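Local coordinates for peptide ABC transporter, peptide-binding protein (Thermus thermophilus, PDB 2D5W), which binds oligopeptides, here a pentapeptide, and probably hands them to an ABC transporter for uptake into the cell, at residues Y39-F44 with V208-F213; T86-A91 with N231-P236; K33-Q38 with G573-N578; T100-A105 with A157-M162. One frame throughout, in Å; residues are numbered along the deposited sequence.

Contact 1 of 4, residues Y39-F44 with V208-F213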
# COMPACT_ATOMS: atom_id res chain seq x y z
N TYR A 39 -11.62 -8.46 -5.62
CA TYR A 39 -12.73 -9.39 -5.79
C TYR A 39 -14.05 -8.66 -6.01
O TYR A 39 -14.93 -9.16 -6.72
CB TYR A 39 -12.87 -10.29 -4.55
CG TYR A 39 -11.73 -11.27 -4.37
CD1 TYR A 39 -10.51 -10.87 -3.84
CD2 TYR A 39 -11.87 -12.60 -4.78
CE1 TYR A 39 -9.44 -11.78 -3.72
CE2 TYR A 39 -10.82 -13.51 -4.67
CZ TYR A 39 -9.61 -13.09 -4.15
OH TYR A 39 -8.57 -13.99 -4.07
N LEU A 40 -14.16 -7.48 -5.42
CA LEU A 40 -15.38 -6.67 -5.46
C LEU A 40 -15.47 -5.60 -6.54
O LEU A 40 -16.57 -5.19 -6.93
CB LEU A 40 -15.57 -6.00 -4.10
CG LEU A 40 -15.70 -6.91 -2.89
CD1 LEU A 40 -15.61 -6.09 -1.61
CD2 LEU A 40 -17.03 -7.67 -2.95
N PHE A 41 -14.32 -5.13 -7.01
CA PHE A 41 -14.27 -4.07 -8.02
C PHE A 41 -13.21 -4.40 -9.06
O PHE A 41 -12.05 -4.62 -8.73
CB PHE A 41 -13.94 -2.74 -7.34
CG PHE A 41 -15.00 -2.27 -6.39
CD1 PHE A 41 -16.13 -1.61 -6.86
CD2 PHE A 41 -14.90 -2.54 -5.03
CE1 PHE A 41 -17.16 -1.23 -5.99
CE2 PHE A 41 -15.92 -2.17 -4.15
CZ PHE A 41 -17.05 -1.51 -4.63
N ALA A 42 -13.62 -4.43 -10.32
CA ALA A 42 -12.71 -4.75 -11.41
C ALA A 42 -12.22 -3.51 -12.14
O ALA A 42 -12.95 -2.53 -12.30
CB ALA A 42 -13.38 -5.70 -12.39
N PRO A 43 -10.96 -3.52 -12.59
CA PRO A 43 -10.40 -2.38 -13.31
C PRO A 43 -10.78 -2.42 -14.79
O PRO A 43 -11.32 -3.41 -15.28
CB PRO A 43 -8.91 -2.56 -13.11
CG PRO A 43 -8.76 -4.07 -13.20
CD PRO A 43 -9.94 -4.56 -12.36
N PHE A 44 -10.50 -1.33 -15.49
CA PHE A 44 -10.75 -1.29 -16.93
C PHE A 44 -9.61 -2.09 -17.56
O PHE A 44 -9.83 -2.91 -18.45
CB PHE A 44 -10.71 0.16 -17.44
CG PHE A 44 -11.90 0.97 -17.03
CD1 PHE A 44 -11.74 2.19 -16.37
CD2 PHE A 44 -13.19 0.53 -17.30
CE1 PHE A 44 -12.84 2.94 -15.99
CE2 PHE A 44 -14.30 1.27 -16.92
CZ PHE A 44 -14.12 2.49 -16.26
N VAL A 208 -22.63 -0.98 -4.36
CA VAL A 208 -22.82 -1.97 -5.42
C VAL A 208 -21.40 -2.31 -5.88
O VAL A 208 -20.46 -1.55 -5.61
CB VAL A 208 -23.68 -1.46 -6.59
CG1 VAL A 208 -25.12 -1.25 -6.10
CG2 VAL A 208 -23.10 -0.19 -7.18
N TYR A 209 -21.27 -3.43 -6.58
CA TYR A 209 -19.97 -3.96 -6.95
C TYR A 209 -19.78 -4.25 -8.43
O TYR A 209 -20.71 -4.68 -9.11
CB TYR A 209 -19.76 -5.22 -6.10
CG TYR A 209 -20.00 -4.92 -4.64
CD1 TYR A 209 -18.98 -4.37 -3.86
CD2 TYR A 209 -21.26 -5.06 -4.05
CE1 TYR A 209 -19.20 -3.96 -2.56
CE2 TYR A 209 -21.49 -4.65 -2.73
CZ TYR A 209 -20.45 -4.09 -2.00
OH TYR A 209 -20.65 -3.65 -0.71
N SER A 210 -18.56 -4.04 -8.92
CA SER A 210 -18.26 -4.25 -10.34
C SER A 210 -17.36 -5.45 -10.62
O SER A 210 -17.10 -5.77 -11.78
CB SER A 210 -17.57 -3.01 -10.89
OG SER A 210 -16.35 -2.80 -10.19
N GLY A 211 -16.87 -6.09 -9.57
CA GLY A 211 -15.98 -7.22 -9.74
C GLY A 211 -16.67 -8.56 -9.89
O GLY A 211 -17.89 -8.63 -9.95
N PRO A 212 -15.90 -9.66 -9.95
CA PRO A 212 -16.48 -10.99 -10.10
C PRO A 212 -17.31 -11.44 -8.89
O PRO A 212 -18.06 -12.40 -8.98
CB PRO A 212 -15.26 -11.88 -10.35
CG PRO A 212 -14.14 -11.14 -9.69
CD PRO A 212 -14.43 -9.70 -10.03
N PHE A 213 -17.16 -10.72 -7.77
CA PHE A 213 -17.90 -11.02 -6.55
C PHE A 213 -18.53 -9.75 -6.00
O PHE A 213 -18.11 -8.64 -6.32
CB PHE A 213 -16.98 -11.66 -5.50
CG PHE A 213 -16.42 -12.99 -5.92
CD1 PHE A 213 -17.12 -14.17 -5.69
CD2 PHE A 213 -15.23 -13.05 -6.64
CE1 PHE A 213 -16.65 -15.39 -6.18
CE2 PHE A 213 -14.75 -14.27 -7.13
CZ PHE A 213 -15.46 -15.44 -6.90
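The ring of Phe41 meets that of Tyr209 obliquely, centroids 5.4 Å apart and planes at 50°, with Phe41 CZ 3.5 Å from Tyr209 CD1. At the edge of the Tyr209 ring, in its plane, sits the carbonyl oxygen of Leu40, while Leu40 CB and CD2 touch CD1 of the same ring. Tyr39 and Phe213 run side by side and point the same way: CD2 of Phe213 lies at the edge of the Tyr39 ring, 3.9 Å from Tyr39 CD2, and Tyr39 O lies in plane at the edge of the Phe213 ring. Here the last turn of helix 31-40 gives up its carbonyls to the loop that leads into strand 213-219, an edge strand of the five-stranded mixed sheet, as the chain leaves the helix. Phe213 N donates to Tyr39 O, at 2.9 Å. Leu40 O takes Gly211 N at 2.8 Å, the donor standing well above the carbonyl plane, and Ser210 N more weakly. Gly211 lies against the backbone, its CA 4.0 Å from Phe41 CA, and faces the Tyr39-Phe41 main chain too closely to admit a CB. With chi1 at 61°, Ser210 OG sits between its own backbone N and carbonyl carbon and receives Ala42 N at 3.2 Å. Tyr156 OH bonds to both Ser210 OG and Ala42 O, bridging the two segments as well. Val208 O, buried against CE1 and CZ of Phe41, has no polar partner in the model.

Contact 2 of 4, residues T86-A91 with N231-P236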
# COMPACT_ATOMS: atom_id res chain seq x y z
N THR A 86 -12.32 2.19 -23.98
CA THR A 86 -13.70 1.87 -24.34
C THR A 86 -14.21 0.87 -23.32
O THR A 86 -13.64 -0.21 -23.16
CB THR A 86 -13.79 1.25 -25.75
OG1 THR A 86 -13.25 2.15 -26.72
CG2 THR A 86 -15.24 0.95 -26.10
N ILE A 87 -15.28 1.23 -22.62
CA ILE A 87 -15.87 0.34 -21.62
C ILE A 87 -16.67 -0.75 -22.35
O ILE A 87 -17.42 -0.45 -23.27
CB ILE A 87 -16.83 1.12 -20.69
CG1 ILE A 87 -16.08 2.26 -20.00
CG2 ILE A 87 -17.44 0.16 -19.66
CD1 ILE A 87 -16.96 3.16 -19.15
N ARG A 88 -16.49 -2.01 -21.95
CA ARG A 88 -17.22 -3.11 -22.57
C ARG A 88 -18.72 -2.86 -22.47
O ARG A 88 -19.21 -2.32 -21.48
CB ARG A 88 -16.91 -4.43 -21.88
CG ARG A 88 -15.53 -4.99 -22.15
CD ARG A 88 -15.31 -6.30 -21.40
NE ARG A 88 -16.34 -7.29 -21.72
CZ ARG A 88 -16.09 -8.54 -22.09
NH1 ARG A 88 -17.09 -9.36 -22.36
NH2 ARG A 88 -14.84 -8.96 -22.21
N PRO A 89 -19.48 -3.27 -23.50
CA PRO A 89 -20.94 -3.07 -23.49
C PRO A 89 -21.64 -3.84 -22.38
O PRO A 89 -22.75 -3.48 -21.97
CB PRO A 89 -21.35 -3.56 -24.88
CG PRO A 89 -20.34 -4.62 -25.18
CD PRO A 89 -19.05 -3.97 -24.72
N ASP A 90 -21.00 -4.89 -21.89
CA ASP A 90 -21.57 -5.72 -20.83
C ASP A 90 -21.00 -5.48 -19.43
O ASP A 90 -21.23 -6.27 -18.52
CB ASP A 90 -21.44 -7.21 -21.20
CG ASP A 90 -20.04 -7.58 -21.65
OD1 ASP A 90 -19.10 -6.78 -21.43
OD2 ASP A 90 -19.88 -8.68 -22.22
N ALA A 91 -20.27 -4.38 -19.25
CA ALA A 91 -19.72 -4.06 -17.93
C ALA A 91 -20.90 -3.58 -17.10
O ALA A 91 -21.56 -2.60 -17.46
CB ALA A 91 -18.67 -2.96 -18.05
N ASN A 231 -23.35 -10.36 -12.79
CA ASN A 231 -23.28 -9.26 -13.75
C ASN A 231 -21.87 -8.99 -14.29
O ASN A 231 -21.71 -8.24 -15.24
CB ASN A 231 -23.87 -7.99 -13.12
CG ASN A 231 -25.37 -8.10 -12.90
OD1 ASN A 231 -26.13 -8.33 -13.84
ND2 ASN A 231 -25.80 -7.94 -11.66
N PHE A 232 -20.86 -9.60 -13.68
CA PHE A 232 -19.48 -9.43 -14.13
C PHE A 232 -19.41 -10.15 -15.49
O PHE A 232 -19.73 -11.33 -15.59
CB PHE A 232 -18.51 -10.07 -13.13
CG PHE A 232 -17.07 -9.88 -13.47
CD1 PHE A 232 -16.48 -8.63 -13.42
CD2 PHE A 232 -16.30 -10.97 -13.88
CE1 PHE A 232 -15.14 -8.46 -13.76
CE2 PHE A 232 -14.97 -10.81 -14.22
CZ PHE A 232 -14.39 -9.55 -14.17
N PRO A 233 -18.98 -9.44 -16.55
CA PRO A 233 -18.89 -10.00 -17.90
C PRO A 233 -17.80 -10.97 -18.32
O PRO A 233 -17.97 -11.69 -19.30
CB PRO A 233 -18.86 -8.74 -18.77
CG PRO A 233 -18.01 -7.84 -17.96
CD PRO A 233 -18.55 -8.03 -16.54
N ILE A 234 -16.67 -11.00 -17.61
CA ILE A 234 -15.61 -11.92 -18.00
C ILE A 234 -15.88 -13.31 -17.45
O ILE A 234 -15.86 -13.53 -16.24
CB ILE A 234 -14.23 -11.43 -17.49
CG1 ILE A 234 -14.04 -9.95 -17.84
CG2 ILE A 234 -13.12 -12.28 -18.11
CD1 ILE A 234 -14.17 -9.63 -19.32
N LYS A 235 -16.16 -14.24 -18.35
CA LYS A 235 -16.45 -15.61 -17.96
C LYS A 235 -15.21 -16.47 -18.13
O LYS A 235 -14.57 -16.45 -19.18
CB LYS A 235 -17.60 -16.17 -18.80
CG LYS A 235 -18.82 -15.25 -18.87
CD LYS A 235 -19.42 -14.96 -17.50
CE LYS A 235 -20.63 -14.04 -17.61
NZ LYS A 235 -21.24 -13.74 -16.29
N PRO A 236 -14.85 -17.24 -17.10
CA PRO A 236 -13.67 -18.12 -17.15
C PRO A 236 -13.92 -19.30 -18.08
O PRO A 236 -15.07 -19.65 -18.35
CB PRO A 236 -13.51 -18.55 -15.70
CG PRO A 236 -14.92 -18.62 -15.22
CD PRO A 236 -15.53 -17.36 -15.80
O HOH W 1 -22.84 -8.35 -17.73
O HOH W 2 -20.26 -11.52 -20.79
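CB of Pro233 rests against the carboxylate of Asp90, 3.3 Å from Asp90 OD1, and Ile234 CD1 comes over one face of the Arg88 guanidinium. The isoleucine and arginine side chains cross at about a right angle; the 3.0 Å between Ile234 CD1 and Arg88 NH2 is short and doubtful. The arginine chain leaves CG anti to the carbonyl carbon, runs straight through CD, then bends at chi3 (56°), which turns NE out of the line of the chain, toward Asp90. Its guanidinium grips the carboxylate side-on: NE reaches Asp90 OD1 at 2.8 Å and NH1 reaches OD2 of the same residue at 2.9 Å, both nearly straight, in the guanidinium plane and on syn lone pairs. No direct hydrogen bond joins the segments. One water instead donates to Asp90 O and Asn231 O, at 2.7 Å each, and a second donates to Pro233 O and, at greater length, to Asp90 OD2. Arg88 to Ala91 form a type I beta turn, closed by Ala91 N to Arg88 O, whose first and third residues are joined by the salt bridge: a surface turn following strand 78-86, set by water and apolar contact against the loop after strand 223-228.

Contact 3 of 4, residues K33-Q38 with G573-N578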
# COMPACT_ATOMS: atom_id res chain seq x y z
N LYS A 33 -7.04 -4.15 2.35
CA LYS A 33 -8.25 -3.55 1.79
C LYS A 33 -8.20 -3.60 0.26
O LYS A 33 -9.17 -3.99 -0.40
CB LYS A 33 -8.38 -2.11 2.29
CG LYS A 33 -9.55 -1.31 1.72
CD LYS A 33 -9.63 0.03 2.45
CE LYS A 33 -10.64 0.98 1.83
NZ LYS A 33 -10.05 1.78 0.72
N SER A 34 -7.07 -3.22 -0.32
CA SER A 34 -6.92 -3.25 -1.77
C SER A 34 -7.01 -4.66 -2.33
O SER A 34 -7.60 -4.88 -3.38
CB SER A 34 -5.60 -2.61 -2.18
OG SER A 34 -5.70 -1.20 -2.11
N GLU A 35 -6.41 -5.63 -1.64
CA GLU A 35 -6.45 -7.00 -2.12
C GLU A 35 -7.88 -7.52 -2.17
O GLU A 35 -8.32 -8.08 -3.17
CB GLU A 35 -5.62 -7.90 -1.21
CG GLU A 35 -5.50 -9.33 -1.72
CD GLU A 35 -4.84 -10.24 -0.71
OE1 GLU A 35 -5.56 -10.80 0.14
OE2 GLU A 35 -3.60 -10.37 -0.77
N ILE A 36 -8.61 -7.33 -1.08
CA ILE A 36 -10.00 -7.78 -1.00
C ILE A 36 -10.85 -7.09 -2.06
O ILE A 36 -11.69 -7.72 -2.70
CB ILE A 36 -10.59 -7.50 0.39
CG1 ILE A 36 -9.93 -8.42 1.42
CG2 ILE A 36 -12.10 -7.69 0.39
CD1 ILE A 36 -10.32 -8.13 2.85
N GLU A 37 -10.61 -5.81 -2.27
CA GLU A 37 -11.40 -5.08 -3.24
C GLU A 37 -11.23 -5.53 -4.68
O GLU A 37 -12.06 -5.21 -5.53
CB GLU A 37 -11.17 -3.58 -3.09
CG GLU A 37 -11.85 -3.06 -1.83
CD GLU A 37 -11.74 -1.57 -1.64
OE1 GLU A 37 -12.34 -1.06 -0.67
OE2 GLU A 37 -11.05 -0.92 -2.45
N GLN A 38 -10.17 -6.29 -4.98
CA GLN A 38 -10.01 -6.79 -6.34
C GLN A 38 -11.18 -7.73 -6.64
O GLN A 38 -11.65 -7.81 -7.78
CB GLN A 38 -8.72 -7.58 -6.50
CG GLN A 38 -7.45 -6.80 -6.36
CD GLN A 38 -6.27 -7.73 -6.46
OE1 GLN A 38 -5.53 -7.71 -7.45
NE2 GLN A 38 -6.10 -8.57 -5.45
N GLY A 573 1.43 -6.77 -6.48
CA GLY A 573 2.01 -8.06 -6.20
C GLY A 573 1.26 -8.91 -5.20
O GLY A 573 1.79 -9.26 -4.14
N TYR A 574 0.01 -9.20 -5.51
CA TYR A 574 -0.78 -10.06 -4.66
C TYR A 574 -1.74 -10.88 -5.50
O TYR A 574 -1.88 -10.65 -6.71
CB TYR A 574 -1.52 -9.25 -3.58
CG TYR A 574 -2.21 -7.97 -4.01
CD1 TYR A 574 -2.47 -6.97 -3.07
CD2 TYR A 574 -2.63 -7.76 -5.32
CE1 TYR A 574 -3.14 -5.80 -3.42
CE2 TYR A 574 -3.30 -6.59 -5.69
CZ TYR A 574 -3.54 -5.62 -4.73
OH TYR A 574 -4.20 -4.46 -5.08
N PRO A 575 -2.36 -11.89 -4.89
CA PRO A 575 -3.30 -12.75 -5.61
C PRO A 575 -4.65 -12.06 -5.73
O PRO A 575 -4.87 -11.02 -5.11
CB PRO A 575 -3.37 -13.99 -4.73
CG PRO A 575 -3.23 -13.41 -3.36
CD PRO A 575 -2.14 -12.38 -3.52
N GLY A 576 -5.54 -12.62 -6.54
CA GLY A 576 -6.87 -12.06 -6.68
C GLY A 576 -7.10 -11.08 -7.81
O GLY A 576 -8.19 -10.53 -7.93
N TRP A 577 -6.08 -10.86 -8.65
CA TRP A 577 -6.18 -9.94 -9.77
C TRP A 577 -6.91 -10.59 -10.96
O TRP A 577 -7.21 -9.93 -11.96
CB TRP A 577 -4.77 -9.53 -10.21
CG TRP A 577 -3.89 -10.71 -10.44
CD1 TRP A 577 -3.16 -11.39 -9.50
CD2 TRP A 577 -3.74 -11.44 -11.66
NE1 TRP A 577 -2.58 -12.50 -10.07
CE2 TRP A 577 -2.92 -12.55 -11.39
CE3 TRP A 577 -4.24 -11.25 -12.96
CZ2 TRP A 577 -2.59 -13.49 -12.38
CZ3 TRP A 577 -3.90 -12.18 -13.94
CH2 TRP A 577 -3.08 -13.28 -13.64
N ASN A 578 -7.19 -11.88 -10.82
CA ASN A 578 -7.88 -12.68 -11.84
C ASN A 578 -8.91 -13.52 -11.09
O ASN A 578 -9.12 -14.69 -11.40
CB ASN A 578 -6.87 -13.61 -12.52
CG ASN A 578 -6.25 -14.60 -11.53
OD1 ASN A 578 -6.15 -14.32 -10.34
ND2 ASN A 578 -5.84 -15.76 -12.03
O HOH W 3 -10.06 -10.05 -9.84
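Gln38 brings NE2 over one face of the Tyr574 ring, its amide tilted 45° to the ring, the two side chains reaching toward each other tip to tip. OE1 comes 3.1 Å from Tyr574 CE2. The amide is held by two acceptors. NE2 donates to Pro575 O at 2.8 Å, from a position tilted out of the carbonyl plane, and within its own helix to Glu35 O at 3.2 Å, almost straight and on a lone pair; Glu35 O also accepts Gln38 N. With CG beside the backbone N (chi1 -66°) and an extended chain beyond, Gln38 spans from the helix to the loop, its OE1 resting on CA and CB of Trp577. Helix 31-40 and this C-terminal loop line part of the peptide site of a family 5 bacterial solute-binding protein: a basic side chain of the bound pentapeptide packs on both Ser34 and Tyr574. Glu35 and Tyr574 slide past each other in opposite directions. CA of Glu35 makes an off-centre CH-pi contact with the ring, 4.2 Å from its centroid, and CB lies 3.8 Å from Tyr574 CD1. The buried carboxylate of Glu35 is satisfied elsewhere, OE1 by Tyr249 and Ser271 and OE2 by Ser272, while OE2 touches Tyr574 CB and Pro575 CD. Gly576 O lies 3.3 Å from Gln38 CB.

Contact 4 of 4, residues T100-A105 with A157-M162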
# COMPACT_ATOMS: atom_id res chain seq x y z
N THR A 100 -20.79 3.07 -16.89
CA THR A 100 -20.65 4.02 -17.99
C THR A 100 -19.64 5.12 -17.68
O THR A 100 -19.08 5.17 -16.59
CB THR A 100 -21.99 4.72 -18.28
OG1 THR A 100 -22.26 5.67 -17.24
CG2 THR A 100 -23.13 3.71 -18.35
N THR A 101 -19.45 6.01 -18.65
CA THR A 101 -18.52 7.10 -18.46
C THR A 101 -19.04 8.10 -17.42
O THR A 101 -18.30 8.98 -17.00
CB THR A 101 -18.22 7.82 -19.80
OG1 THR A 101 -19.44 8.15 -20.46
CG2 THR A 101 -17.39 6.91 -20.70
N GLU A 102 -20.30 7.98 -17.01
CA GLU A 102 -20.80 8.87 -15.97
C GLU A 102 -20.12 8.46 -14.65
O GLU A 102 -19.87 9.30 -13.79
CB GLU A 102 -22.32 8.78 -15.84
CG GLU A 102 -23.04 9.21 -17.10
CD GLU A 102 -24.51 9.50 -16.88
OE1 GLU A 102 -25.27 9.41 -17.87
OE2 GLU A 102 -24.91 9.82 -15.75
N ASP A 103 -19.80 7.17 -14.53
CA ASP A 103 -19.12 6.66 -13.35
C ASP A 103 -17.67 7.16 -13.35
O ASP A 103 -17.06 7.34 -12.30
CB ASP A 103 -19.16 5.13 -13.36
CG ASP A 103 -20.57 4.58 -13.20
OD1 ASP A 103 -20.91 3.59 -13.87
OD2 ASP A 103 -21.32 5.15 -12.38
N VAL A 104 -17.12 7.36 -14.55
CA VAL A 104 -15.76 7.87 -14.69
C VAL A 104 -15.73 9.36 -14.36
O VAL A 104 -14.87 9.83 -13.61
CB VAL A 104 -15.23 7.66 -16.14
CG1 VAL A 104 -13.84 8.28 -16.28
CG2 VAL A 104 -15.19 6.18 -16.47
N ALA A 105 -16.69 10.11 -14.90
CA ALA A 105 -16.75 11.54 -14.64
C ALA A 105 -16.93 11.79 -13.14
O ALA A 105 -16.33 12.71 -12.58
CB ALA A 105 -17.91 12.17 -15.41
N ALA A 157 -16.41 5.10 -10.21
CA ALA A 157 -17.12 4.79 -8.97
C ALA A 157 -18.61 4.84 -9.32
O ALA A 157 -18.98 5.50 -10.30
CB ALA A 157 -16.78 5.82 -7.89
N PRO A 158 -19.47 4.16 -8.54
CA PRO A 158 -20.90 4.16 -8.85
C PRO A 158 -21.67 5.45 -8.61
O PRO A 158 -22.16 5.71 -7.51
CB PRO A 158 -21.43 3.00 -8.02
CG PRO A 158 -20.56 3.07 -6.79
CD PRO A 158 -19.18 3.34 -7.35
N LYS A 159 -21.79 6.25 -9.66
CA LYS A 159 -22.48 7.53 -9.57
C LYS A 159 -23.94 7.43 -9.15
O LYS A 159 -24.41 8.23 -8.35
CB LYS A 159 -22.39 8.26 -10.91
CG LYS A 159 -23.07 9.62 -10.92
CD LYS A 159 -23.09 10.23 -12.31
CE LYS A 159 -23.89 11.51 -12.35
NZ LYS A 159 -23.92 12.09 -13.72
N HIS A 160 -24.67 6.45 -9.69
CA HIS A 160 -26.08 6.33 -9.34
C HIS A 160 -26.29 6.02 -7.86
O HIS A 160 -27.36 6.27 -7.32
CB HIS A 160 -26.79 5.27 -10.22
CG HIS A 160 -26.38 3.85 -9.94
ND1 HIS A 160 -25.16 3.34 -10.33
CD2 HIS A 160 -27.05 2.83 -9.37
CE1 HIS A 160 -25.10 2.06 -10.01
NE2 HIS A 160 -26.24 1.72 -9.42
N ILE A 161 -25.25 5.51 -7.21
CA ILE A 161 -25.33 5.19 -5.78
C ILE A 161 -24.81 6.31 -4.89
O ILE A 161 -25.47 6.71 -3.93
CB ILE A 161 -24.51 3.91 -5.46
CG1 ILE A 161 -25.12 2.70 -6.18
CG2 ILE A 161 -24.44 3.69 -3.95
CD1 ILE A 161 -26.55 2.37 -5.78
N MET A 162 -23.63 6.83 -5.22
CA MET A 162 -22.99 7.86 -4.41
C MET A 162 -23.19 9.31 -4.86
O MET A 162 -22.95 10.23 -4.08
CB MET A 162 -21.49 7.57 -4.33
CG MET A 162 -21.15 6.16 -3.86
SD MET A 162 -19.38 5.80 -3.93
CE MET A 162 -18.84 6.53 -2.39
O HOH W 4 -23.93 4.75 -12.26
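Asp103 OD2 is gripped twice: by the backbone N of Lys159, which donates at 3.0 Å from the anti side and somewhat out of the carboxylate plane, and by a water that donates at 2.6 Å. The same water accepts from His160 N and is hydrogen-bonded to His160 ND1, so the carboxylate, the start of helix 159-173 and the imidazole share one polar cluster. The other end of that ring, NE2, is bonded to Asp95. With CG anti to its carbonyl carbon (chi1 -66°), Asp103 turns the carboxylate back toward the N-terminal end of its own helix. OD1 there takes Thr100 N at 3.1 Å, from above the carboxylate plane, and Trp93 NE1 as well. Two helix starts thus meet one side chain, and their dipoles may favour its negative charge, although Ala157 O, another acceptor, lies 3.2 Å from Asp103 OD2. The backbones join beside it: Ala157 N donates to Asp103 O at 3.1 Å, well above the carbonyl plane, while Ala157 O comes 3.1 Å from Asp103 CB. At the exposed rim Lys159, extended throughout with CG anti to its backbone N, crosses Glu102 obliquely. Its CD touches Glu102 O and CB, and NZ makes a salt bridge of 3.2 Å to Glu102 OE2, met from above the carboxylate plane. Thr100 OG1 accepts Glu102 N at 3.0 Å, completing with the Thr100 N to Asp103 bond a capping box at the start of helix 101-112, whose aspartate also receives the first turn of helix 159-173.

How the contacts relate
From the N terminus, helix 31-40 comes first and serves two contacts: residues 33-38 wait for the C-terminal loop at 573-578, so contact 3 closes the longest loop and encloses the other three, while 39-44 meet 208-213 in contact 1. Next come 86-91, which pair with 231-236 in contact 2; contacts 1 and 2 therefore cross, and they touch where Phe232 packs on Ala42 and Pro212. Contact 4, joining helices 101-112 and 159-173, nests inside both, touching contact 1 through Val208 and contact 2 through Ile87. Contact 1 thus links helix 31-40 to the approach to strand 213-219, contacts 2 and 4 pack on it, and contact 3 meets it through Tyr39 and Gly576.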